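PDB 1JDL: cytochrome c2 iso-2 from Rhodospirillum centenum, which carries electrons on a covalently bound heme c, re-reducing photo-oxidized bacteriochlorophyll during photosynthesis in purple non-sulfur bacteria. Local coordinates for residues A[51-63]-A[78-92]. Sequence-based numbering, arbitrary orientation.
Sequences AINHAAGEAGLHW and FLRKFLADAGHAEQA. With HEM (protoporphyrin IX containing Fe), chain B.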
ATOM      1  N   ALA A  51       4.964 -11.640  -6.502  1.00 14.70           N
ATOM      2  CA  ALA A  51       3.846 -12.428  -6.990  1.00 16.04           C
ATOM      3  C   ALA A  51       2.618 -12.227  -6.101  1.00 15.17           C
ATOM      4  O   ALA A  51       1.501 -12.134  -6.594  1.00 14.66           O
ATOM      5  CB  ALA A  51       4.224 -13.900  -7.030  1.00 17.27           C
ATOM      6  N   ILE A  52       2.832 -12.155  -4.791  1.00 16.11           N
ATOM      7  CA  ILE A  52       1.720 -11.991  -3.864  1.00 17.23           C
ATOM      8  C   ILE A  52       1.000 -10.637  -3.968  1.00 17.26           C
ATOM      9  O   ILE A  52      -0.225 -10.585  -3.879  1.00 17.96           O
ATOM     10  CB  ILE A  52       2.188 -12.275  -2.399  1.00 18.64           C
ATOM     11  CG1 ILE A  52       0.980 -12.584  -1.508  1.00 21.59           C
ATOM     12  CG2 ILE A  52       3.026 -11.126  -1.874  1.00 19.47           C
ATOM     13  CD1 ILE A  52       0.090 -11.423  -1.222  1.00 28.14           C
ATOM     14  N   ASN A  53       1.742  -9.550  -4.168  1.00 16.44           N
ATOM     15  CA  ASN A  53       1.124  -8.232  -4.299  1.00 16.08           C
ATOM     16  C   ASN A  53       0.339  -8.201  -5.618  1.00 14.84           C
ATOM     17  O   ASN A  53      -0.768  -7.673  -5.683  1.00 15.41           O
ATOM     18  CB  ASN A  53       2.200  -7.140  -4.295  1.00 17.09           C
ATOM     19  CG  ASN A  53       1.624  -5.744  -4.113  1.00 21.17           C
ATOM     20  OD1 ASN A  53       0.620  -5.390  -4.725  1.00 24.23           O
ATOM     21  ND2 ASN A  53       2.273  -4.942  -3.281  1.00 21.52           N
ATOM     22  N   HIS A  54       0.915  -8.781  -6.666  1.00 13.67           N
ATOM     23  CA  HIS A  54       0.257  -8.838  -7.971  1.00 15.57           C
ATOM     24  C   HIS A  54      -1.014  -9.687  -7.892  1.00 15.35           C
ATOM     25  O   HIS A  54      -2.072  -9.288  -8.380  1.00 16.24           O
ATOM     26  CB  HIS A  54       1.225  -9.420  -9.013  1.00 16.94           C
ATOM     27  CG  HIS A  54       0.585  -9.736 -10.331  1.00 19.48           C
ATOM     28  ND1 HIS A  54       0.080 -10.981 -10.631  1.00 21.54           N
ATOM     29  CD2 HIS A  54       0.345  -8.962 -11.415  1.00 20.31           C
ATOM     30  CE1 HIS A  54      -0.448 -10.962 -11.842  1.00 21.24           C
ATOM     31  NE2 HIS A  54      -0.300  -9.747 -12.339  1.00 21.30           N
ATOM     32  N   ALA A  55      -0.908 -10.850  -7.253  1.00 15.85           N
ATOM     33  CA  ALA A  55      -2.039 -11.762  -7.111  1.00 15.11           C
ATOM     34  C   ALA A  55      -3.197 -11.139  -6.337  1.00 15.44           C
ATOM     35  O   ALA A  55      -4.360 -11.356  -6.675  1.00 15.20           O
ATOM     36  CB  ALA A  55      -1.594 -13.041  -6.416  1.00 16.40           C
ATOM     37  N   ALA A  56      -2.878 -10.374  -5.297  1.00 15.32           N
ATOM     38  CA  ALA A  56      -3.915  -9.737  -4.490  1.00 15.05           C
ATOM     39  C   ALA A  56      -4.758  -8.781  -5.335  1.00 16.75           C
ATOM     40  O   ALA A  56      -5.977  -8.737  -5.200  1.00 16.01           O
ATOM     41  CB  ALA A  56      -3.286  -8.995  -3.314  1.00 17.34           C
ATOM     42  N   GLY A  57      -4.104  -8.017  -6.206  1.00 16.54           N
ATOM     43  CA  GLY A  57      -4.824  -7.087  -7.055  1.00 16.76           C
ATOM     44  C   GLY A  57      -5.735  -7.824  -8.019  1.00 18.18           C
ATOM     45  O   GLY A  57      -6.890  -7.438  -8.206  1.00 18.24           O
ATOM     46  N   GLU A  58      -5.218  -8.888  -8.630  1.00 17.97           N
ATOM     47  CA  GLU A  58      -6.001  -9.685  -9.575  1.00 20.47           C
ATOM     48  C   GLU A  58      -7.196 -10.324  -8.875  1.00 21.62           C
ATOM     49  O   GLU A  58      -8.232 -10.579  -9.499  1.00 22.48           O
ATOM     50  CB  GLU A  58      -5.132 -10.784 -10.196  1.00 23.79           C
ATOM     51  CG  GLU A  58      -4.032 -10.271 -11.109  1.00 30.61           C
ATOM     52  CD  GLU A  58      -4.556  -9.782 -12.447  1.00 34.51           C
ATOM     53  OE1 GLU A  58      -3.746  -9.284 -13.255  1.00 38.52           O
ATOM     54  OE2 GLU A  58      -5.775  -9.896 -12.695  1.00 38.50           O
ATOM     55  N   ALA A  59      -7.047 -10.586  -7.579  1.00 20.42           N
ATOM     56  CA  ALA A  59      -8.111 -11.188  -6.784  1.00 18.71           C
ATOM     57  C   ALA A  59      -9.121 -10.140  -6.316  1.00 20.10           C
ATOM     58  O   ALA A  59     -10.064 -10.460  -5.589  1.00 20.72           O
ATOM     59  CB  ALA A  59      -7.522 -11.925  -5.586  1.00 21.01           C
ATOM     60  N   GLY A  60      -8.911  -8.887  -6.717  1.00 18.01           N
ATOM     61  CA  GLY A  60      -9.848  -7.832  -6.363  1.00 18.11           C
ATOM     62  C   GLY A  60      -9.413  -6.762  -5.381  1.00 19.02           C
ATOM     63  O   GLY A  60     -10.197  -5.864  -5.056  1.00 20.29           O
ATOM     64  N   LEU A  61      -8.175  -6.825  -4.907  1.00 16.64           N
ATOM     65  CA  LEU A  61      -7.724  -5.830  -3.941  1.00 15.97           C
ATOM     66  C   LEU A  61      -7.471  -4.445  -4.536  1.00 16.51           C
ATOM     67  O   LEU A  61      -6.667  -4.282  -5.457  1.00 17.28           O
ATOM     68  CB  LEU A  61      -6.457  -6.317  -3.225  1.00 15.64           C
ATOM     69  CG  LEU A  61      -5.872  -5.345  -2.193  1.00 16.58           C
ATOM     70  CD1 LEU A  61      -6.889  -5.069  -1.083  1.00 18.06           C
ATOM     71  CD2 LEU A  61      -4.585  -5.934  -1.624  1.00 17.39           C
ATOM     72  N   HIS A  62      -8.182  -3.456  -4.004  1.00 15.74           N
ATOM     73  CA  HIS A  62      -8.031  -2.063  -4.413  1.00 17.23           C
ATOM     74  C   HIS A  62      -7.659  -1.332  -3.135  1.00 17.11           C
ATOM     75  O   HIS A  62      -8.143  -1.685  -2.054  1.00 17.95           O
ATOM     76  CB  HIS A  62      -9.344  -1.541  -4.999  1.00 18.29           C
ATOM     77  CG  HIS A  62      -9.690  -2.168  -6.312  1.00 19.80           C
ATOM     78  ND1 HIS A  62      -9.481  -1.535  -7.519  1.00 22.20           N
ATOM     79  CD2 HIS A  62     -10.152  -3.404  -6.610  1.00 20.91           C
ATOM     80  CE1 HIS A  62      -9.797  -2.359  -8.505  1.00 19.22           C
ATOM     81  NE2 HIS A  62     -10.206  -3.499  -7.979  1.00 22.73           N
ATOM     82  N   TRP A  63      -6.793  -0.329  -3.245  1.00 15.40           N
ATOM     83  CA  TRP A  63      -6.355   0.390  -2.060  1.00 17.27           C
ATOM     84  C   TRP A  63      -7.280   1.478  -1.537  1.00 18.02           C
ATOM     85  O   TRP A  63      -6.980   2.675  -1.629  1.00 19.58           O
ATOM     86  CB  TRP A  63      -4.951   0.955  -2.276  1.00 17.37           C
ATOM     87  CG  TRP A  63      -3.915  -0.127  -2.370  1.00 15.08           C
ATOM     88  CD1 TRP A  63      -3.103  -0.394  -3.432  1.00 16.10           C
ATOM     89  CD2 TRP A  63      -3.614  -1.112  -1.373  1.00 15.38           C
ATOM     90  NE1 TRP A  63      -2.314  -1.487  -3.160  1.00 14.68           N
ATOM     91  CE2 TRP A  63      -2.605  -1.947  -1.903  1.00 14.65           C
ATOM     92  CE3 TRP A  63      -4.102  -1.371  -0.082  1.00 15.71           C
ATOM     93  CZ2 TRP A  63      -2.070  -3.029  -1.188  1.00 14.71           C
ATOM     94  CZ3 TRP A  63      -3.569  -2.450   0.633  1.00 16.57           C
ATOM     95  CH2 TRP A  63      -2.563  -3.265   0.074  1.00 15.69           C
ATOM     96  N   PHE A  78      -1.875  -9.069   5.969  1.00 18.25           N
ATOM     97  CA  PHE A  78      -3.045  -8.555   5.269  1.00 18.56           C
ATOM     98  C   PHE A  78      -3.238  -9.205   3.901  1.00 18.05           C
ATOM     99  O   PHE A  78      -4.333  -9.652   3.565  1.00 18.06           O
ATOM    100  CB  PHE A  78      -2.936  -7.039   5.088  1.00 19.36           C
ATOM    101  CG  PHE A  78      -4.109  -6.433   4.370  1.00 20.00           C
ATOM    102  CD1 PHE A  78      -5.280  -6.121   5.058  1.00 21.66           C
ATOM    103  CD2 PHE A  78      -4.059  -6.214   2.997  1.00 21.06           C
ATOM    104  CE1 PHE A  78      -6.387  -5.597   4.384  1.00 23.84           C
ATOM    105  CE2 PHE A  78      -5.158  -5.691   2.311  1.00 20.27           C
ATOM    106  CZ  PHE A  78      -6.324  -5.383   3.007  1.00 23.33           C
ATOM    107  N   LEU A  79      -2.172  -9.241   3.110  1.00 16.92           N
ATOM    108  CA  LEU A  79      -2.230  -9.819   1.775  1.00 16.81           C
ATOM    109  C   LEU A  79      -2.553 -11.307   1.767  1.00 17.46           C
ATOM    110  O   LEU A  79      -3.329 -11.773   0.932  1.00 18.58           O
ATOM    111  CB  LEU A  79      -0.911  -9.573   1.050  1.00 16.31           C
ATOM    112  CG  LEU A  79      -0.607  -8.113   0.712  1.00 17.30           C
ATOM    113  CD1 LEU A  79       0.811  -7.996   0.171  1.00 17.33           C
ATOM    114  CD2 LEU A  79      -1.616  -7.607  -0.306  1.00 18.31           C
ATOM    115  N   ARG A  80      -1.958 -12.056   2.687  1.00 17.35           N
ATOM    116  CA  ARG A  80      -2.213 -13.489   2.761  1.00 18.95           C
ATOM    117  C   ARG A  80      -3.664 -13.772   3.120  1.00 19.47           C
ATOM    118  O   ARG A  80      -4.293 -14.661   2.540  1.00 19.69           O
ATOM    119  CB  ARG A  80      -1.274 -14.135   3.783  1.00 21.80           C
ATOM    120  CG  ARG A  80       0.148 -14.268   3.266  1.00 22.75           C
ATOM    121  CD  ARG A  80       1.115 -14.758   4.335  1.00 29.48           C
ATOM    122  NE  ARG A  80       2.457 -14.939   3.786  1.00 32.29           N
ATOM    123  CZ  ARG A  80       3.573 -14.965   4.510  1.00 34.43           C
ATOM    124  NH1 ARG A  80       3.517 -14.818   5.828  1.00 35.24           N
ATOM    125  NH2 ARG A  80       4.746 -15.139   3.915  1.00 34.22           N
ATOM    126  N   LYS A  81      -4.204 -13.010   4.066  1.00 20.04           N
ATOM    127  CA  LYS A  81      -5.591 -13.200   4.472  1.00 21.92           C
ATOM    128  C   LYS A  81      -6.545 -12.809   3.355  1.00 21.21           C
ATOM    129  O   LYS A  81      -7.559 -13.472   3.139  1.00 22.28           O
ATOM    130  CB  LYS A  81      -5.906 -12.380   5.724  1.00 22.99           C
ATOM    131  CG  LYS A  81      -7.372 -12.428   6.123  1.00 26.72           C
ATOM    132  CD  LYS A  81      -7.655 -11.589   7.355  1.00 30.37           C
ATOM    133  CE  LYS A  81      -9.153 -11.512   7.619  1.00 32.80           C
ATOM    134  NZ  LYS A  81      -9.768 -12.870   7.678  1.00 33.21           N
ATOM    135  N   PHE A  82      -6.226 -11.731   2.642  1.00 20.50           N
ATOM    136  CA  PHE A  82      -7.086 -11.285   1.552  1.00 20.87           C
ATOM    137  C   PHE A  82      -7.213 -12.356   0.473  1.00 20.29           C
ATOM    138  O   PHE A  82      -8.308 -12.626  -0.018  1.00 20.75           O
ATOM    139  CB  PHE A  82      -6.546 -10.004   0.906  1.00 19.59           C
ATOM    140  CG  PHE A  82      -7.453  -9.446  -0.160  1.00 21.89           C
ATOM    141  CD1 PHE A  82      -8.462  -8.548   0.168  1.00 22.58           C
ATOM    142  CD2 PHE A  82      -7.338  -9.867  -1.481  1.00 21.60           C
ATOM    143  CE1 PHE A  82      -9.348  -8.078  -0.805  1.00 23.42           C
ATOM    144  CE2 PHE A  82      -8.217  -9.408  -2.461  1.00 22.75           C
ATOM    145  CZ  PHE A  82      -9.226  -8.509  -2.119  1.00 22.59           C
ATOM    146  N   LEU A  83      -6.086 -12.951   0.095  1.00 20.74           N
ATOM    147  CA  LEU A  83      -6.078 -13.984  -0.932  1.00 20.78           C
ATOM    148  C   LEU A  83      -6.801 -15.242  -0.484  1.00 22.42           C
ATOM    149  O   LEU A  83      -7.516 -15.869  -1.269  1.00 23.06           O
ATOM    150  CB  LEU A  83      -4.644 -14.324  -1.332  1.00 20.97           C
ATOM    151  CG  LEU A  83      -3.958 -13.261  -2.198  1.00 22.00           C
ATOM    152  CD1 LEU A  83      -2.482 -13.578  -2.334  1.00 23.28           C
ATOM    153  CD2 LEU A  83      -4.627 -13.215  -3.557  1.00 22.45           C
ATOM    154  N   ALA A  84      -6.610 -15.617   0.776  1.00 21.84           N
ATOM    155  CA  ALA A  84      -7.272 -16.803   1.305  1.00 21.89           C
ATOM    156  C   ALA A  84      -8.782 -16.588   1.315  1.00 22.04           C
ATOM    157  O   ALA A  84      -9.542 -17.446   0.864  1.00 22.37           O
ATOM    158  CB  ALA A  84      -6.774 -17.097   2.710  1.00 23.57           C
ATOM    159  N   ASP A  85      -9.217 -15.441   1.828  1.00 22.10           N
ATOM    160  CA  ASP A  85     -10.643 -15.132   1.886  1.00 23.03           C
ATOM    161  C   ASP A  85     -11.278 -15.126   0.500  1.00 23.46           C
ATOM    162  O   ASP A  85     -12.459 -15.442   0.347  1.00 22.65           O
ATOM    163  CB  ASP A  85     -10.878 -13.766   2.537  1.00 24.51           C
ATOM    164  CG  ASP A  85     -10.707 -13.793   4.042  1.00 24.70           C
ATOM    165  OD1 ASP A  85     -10.542 -14.890   4.610  1.00 25.61           O
ATOM    166  OD2 ASP A  85     -10.747 -12.705   4.658  1.00 27.84           O
ATOM    167  N   ALA A  86     -10.490 -14.761  -0.507  1.00 23.09           N
ATOM    168  CA  ALA A  86     -10.986 -14.685  -1.879  1.00 23.91           C
ATOM    169  C   ALA A  86     -11.047 -16.028  -2.597  1.00 24.92           C
ATOM    170  O   ALA A  86     -11.591 -16.116  -3.701  1.00 25.74           O
ATOM    171  CB  ALA A  86     -10.128 -13.715  -2.686  1.00 24.35           C
ATOM    172  N   GLY A  87     -10.491 -17.066  -1.981  1.00 24.80           N
ATOM    173  CA  GLY A  87     -10.498 -18.376  -2.608  1.00 24.76           C
ATOM    174  C   GLY A  87      -9.219 -18.668  -3.375  1.00 26.48           C
ATOM    175  O   GLY A  87      -9.187 -19.559  -4.229  1.00 26.24           O
ATOM    176  N   HIS A  88      -8.163 -17.914  -3.073  1.00 25.84           N
ATOM    177  CA  HIS A  88      -6.867 -18.090  -3.726  1.00 26.37           C
ATOM    178  C   HIS A  88      -5.777 -18.293  -2.682  1.00 27.27           C
ATOM    179  O   HIS A  88      -4.708 -17.679  -2.754  1.00 27.27           O
ATOM    180  CB  HIS A  88      -6.521 -16.864  -4.581  1.00 28.87           C
ATOM    181  CG  HIS A  88      -7.540 -16.550  -5.633  1.00 31.79           C
ATOM    182  ND1 HIS A  88      -8.703 -15.862  -5.363  1.00 33.40           N
ATOM    183  CD2 HIS A  88      -7.574 -16.845  -6.954  1.00 34.40           C
ATOM    184  CE1 HIS A  88      -9.412 -15.747  -6.472  1.00 35.20           C
ATOM    185  NE2 HIS A  88      -8.749 -16.335  -7.453  1.00 35.53           N
ATOM    186  N   ALA A  89      -6.048 -19.163  -1.717  1.00 27.50           N
ATOM    187  CA  ALA A  89      -5.103 -19.441  -0.644  1.00 28.60           C
ATOM    188  C   ALA A  89      -3.759 -19.945  -1.156  1.00 29.36           C
ATOM    189  O   ALA A  89      -2.713 -19.634  -0.590  1.00 29.70           O
ATOM    190  CB  ALA A  89      -5.702 -20.456   0.323  1.00 27.90           C
ATOM    191  N   GLU A  90      -3.791 -20.720  -2.231  1.00 32.28           N
ATOM    192  CA  GLU A  90      -2.573 -21.275  -2.803  1.00 35.18           C
ATOM    193  C   GLU A  90      -1.579 -20.201  -3.242  1.00 35.35           C
ATOM    194  O   GLU A  90      -0.379 -20.454  -3.313  1.00 35.36           O
ATOM    195  CB  GLU A  90      -2.925 -22.174  -3.989  1.00 38.70           C
ATOM    196  CG  GLU A  90      -3.603 -21.445  -5.136  1.00 43.67           C
ATOM    197  CD  GLU A  90      -4.196 -22.394  -6.158  1.00 46.84           C
ATOM    198  OE1 GLU A  90      -3.462 -23.281  -6.644  1.00 48.94           O
ATOM    199  OE2 GLU A  90      -5.397 -22.251  -6.475  1.00 49.66           O
ATOM    200  N   GLN A  91      -2.076 -19.002  -3.529  1.00 34.38           N
ATOM    201  CA  GLN A  91      -1.208 -17.915  -3.968  1.00 35.43           C
ATOM    202  C   GLN A  91      -0.706 -17.040  -2.826  1.00 35.15           C
ATOM    203  O   GLN A  91      -0.022 -16.045  -3.058  1.00 35.64           O
ATOM    204  CB  GLN A  91      -1.937 -17.043  -4.994  1.00 37.11           C
ATOM    205  CG  GLN A  91      -2.511 -17.824  -6.164  1.00 40.42           C
ATOM    206  CD  GLN A  91      -3.022 -16.926  -7.271  1.00 42.47           C
ATOM    207  OE1 GLN A  91      -2.249 -16.208  -7.907  1.00 43.69           O
ATOM    208  NE2 GLN A  91      -4.327 -16.962  -7.508  1.00 43.19           N
ATOM    209  N   ALA A  92      -1.034 -17.414  -1.593  1.00 34.25           N
ATOM    210  CA  ALA A  92      -0.620 -16.640  -0.426  1.00 34.74           C
ATOM    211  C   ALA A  92       0.580 -17.231   0.306  1.00 34.77           C
ATOM    212  O   ALA A  92       0.824 -16.904   1.469  1.00 35.54           O
ATOM    213  CB  ALA A  92      -1.795 -16.495   0.538  1.00 34.40           C
TER
HETATM  214  CHA HEM B 500       4.219  -1.417  -1.632  1.00 13.26           C
HETATM  215  CHB HEM B 500       2.502   1.993   1.316  1.00 14.12           C
HETATM  216  CHC HEM B 500       6.838   2.321   3.423  1.00 16.13           C
HETATM  217  CHD HEM B 500       8.646  -0.659   0.136  1.00 14.64           C
HETATM  218  C1A HEM B 500       3.349  -0.550  -0.967  1.00 14.19           C
HETATM  219  C2A HEM B 500       1.928  -0.477  -1.209  1.00 12.43           C
HETATM  220  C3A HEM B 500       1.456   0.483  -0.368  1.00 12.16           C
HETATM  221  C4A HEM B 500       2.587   0.996   0.368  1.00 14.75           C
HETATM  222  CMA HEM B 500       0.008   0.908  -0.179  1.00 14.35           C
HETATM  223  CAA HEM B 500       1.173  -1.224  -2.317  1.00 13.84           C
HETATM  224  CBA HEM B 500       1.221  -0.344  -3.566  1.00 13.78           C
HETATM  225  CGA HEM B 500       0.621  -0.994  -4.816  1.00 15.40           C
HETATM  226  O1A HEM B 500       0.051  -2.100  -4.727  1.00 15.99           O
HETATM  227  O2A HEM B 500       0.716  -0.381  -5.900  1.00 16.85           O
HETATM  228  C1B HEM B 500       3.555   2.394   2.126  1.00 14.31           C
HETATM  229  C2B HEM B 500       3.457   3.389   3.165  1.00 15.13           C
HETATM  230  C3B HEM B 500       4.617   3.289   3.881  1.00 17.47           C
HETATM  231  C4B HEM B 500       5.488   2.459   3.140  1.00 14.93           C
HETATM  232  CMB HEM B 500       2.286   4.344   3.356  1.00 15.67           C
HETATM  233  CAB HEM B 500       4.898   3.621   5.223  1.00 22.68           C
HETATM  234  CBB HEM B 500       3.953   4.167   6.279  1.00 19.03           C
HETATM  235  C1C HEM B 500       7.696   1.505   2.746  1.00 15.27           C
HETATM  236  C2C HEM B 500       9.106   1.353   3.043  1.00 16.79           C
HETATM  237  C3C HEM B 500       9.551   0.391   2.219  1.00 17.82           C
HETATM  238  C4C HEM B 500       8.495   0.138   1.259  1.00 16.12           C
HETATM  239  CMC HEM B 500       9.910   2.153   4.070  1.00 17.67           C
HETATM  240  CAC HEM B 500      10.711  -0.410   2.312  1.00 24.84           C
HETATM  241  CBC HEM B 500      11.910  -0.298   3.247  1.00 23.76           C
HETATM  242  C1D HEM B 500       7.620  -1.069  -0.685  1.00 13.52           C
HETATM  243  C2D HEM B 500       7.776  -2.036  -1.747  1.00 13.61           C
HETATM  244  C3D HEM B 500       6.520  -2.320  -2.205  1.00 14.72           C
HETATM  245  C4D HEM B 500       5.603  -1.489  -1.416  1.00 13.24           C
HETATM  246  CMD HEM B 500       9.080  -2.681  -2.223  1.00 13.82           C
HETATM  247  CAD HEM B 500       6.150  -3.381  -3.246  1.00 14.05           C
HETATM  248  CBD HEM B 500       5.846  -4.669  -2.473  1.00 16.17           C
HETATM  249  CGD HEM B 500       5.595  -5.872  -3.360  1.00 15.36           C
HETATM  250  O1D HEM B 500       5.381  -6.970  -2.802  1.00 15.41           O
HETATM  251  O2D HEM B 500       5.606  -5.733  -4.603  1.00 16.86           O
HETATM  252  NA  HEM B 500       3.747   0.341   0.014  1.00 13.73           N
HETATM  253  NB  HEM B 500       4.812   1.827   2.100  1.00 14.47           N
HETATM  254  NC  HEM B 500       7.320   0.736   1.658  1.00 14.32           N
HETATM  255  ND  HEM B 500       6.294  -0.724  -0.484  1.00 13.70           N
HETATM  256 FE   HEM B 500       5.539   0.521   0.856  1.00 14.03          FE
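At the propionate side of the heme pocket in this class I cytochrome c fold, helix 51-58 and the chain leaving it pack on helix 75-85, with L61, L79, F82 and L83 interlocked between them. The axes of 51-58 and 78-85 approach to 9.6 Å at 42°. A55 and A59 point their methyls at the second helix and A56 offers its CB from the side; such small residues let L83 lie against the backbone, with CD2 3.8 Å from A59 CB, while its other methyl, CD1, meets the end of I52. L79 CD2 rests against A56 CB and L61 CD2, 3.7 Å from each. G60 closes the helix in a Schellman motif; at its positive phi a side chain would collide with the carbonyl oxygen of A59, so glycine suits it, and the turn swings L61 back over F82. There L61 CB makes a CH-pi contact over one ring face, 3.9 Å from the centroid. With CG anti to the backbone N (chi1 179°), L61 carries its methyls on toward L79 and F78, CD1 meeting the edge of the F78 ring.

W63 joins this apolar layer to the cofactor. CZ3 of its six-membered ring lies 4.0 Å from F78 CE2, while NE1 donates a fairly straight hydrogen bond (159°) to heme propionate oxygen O1A, 2.9 Å away. Heme methyl CMA lies over one indole face, and Y71 and I68 of helix 65-71 also pack here. A phenylalanine in its place would probably leave O1A without this N-H donor and open a gap beside F78.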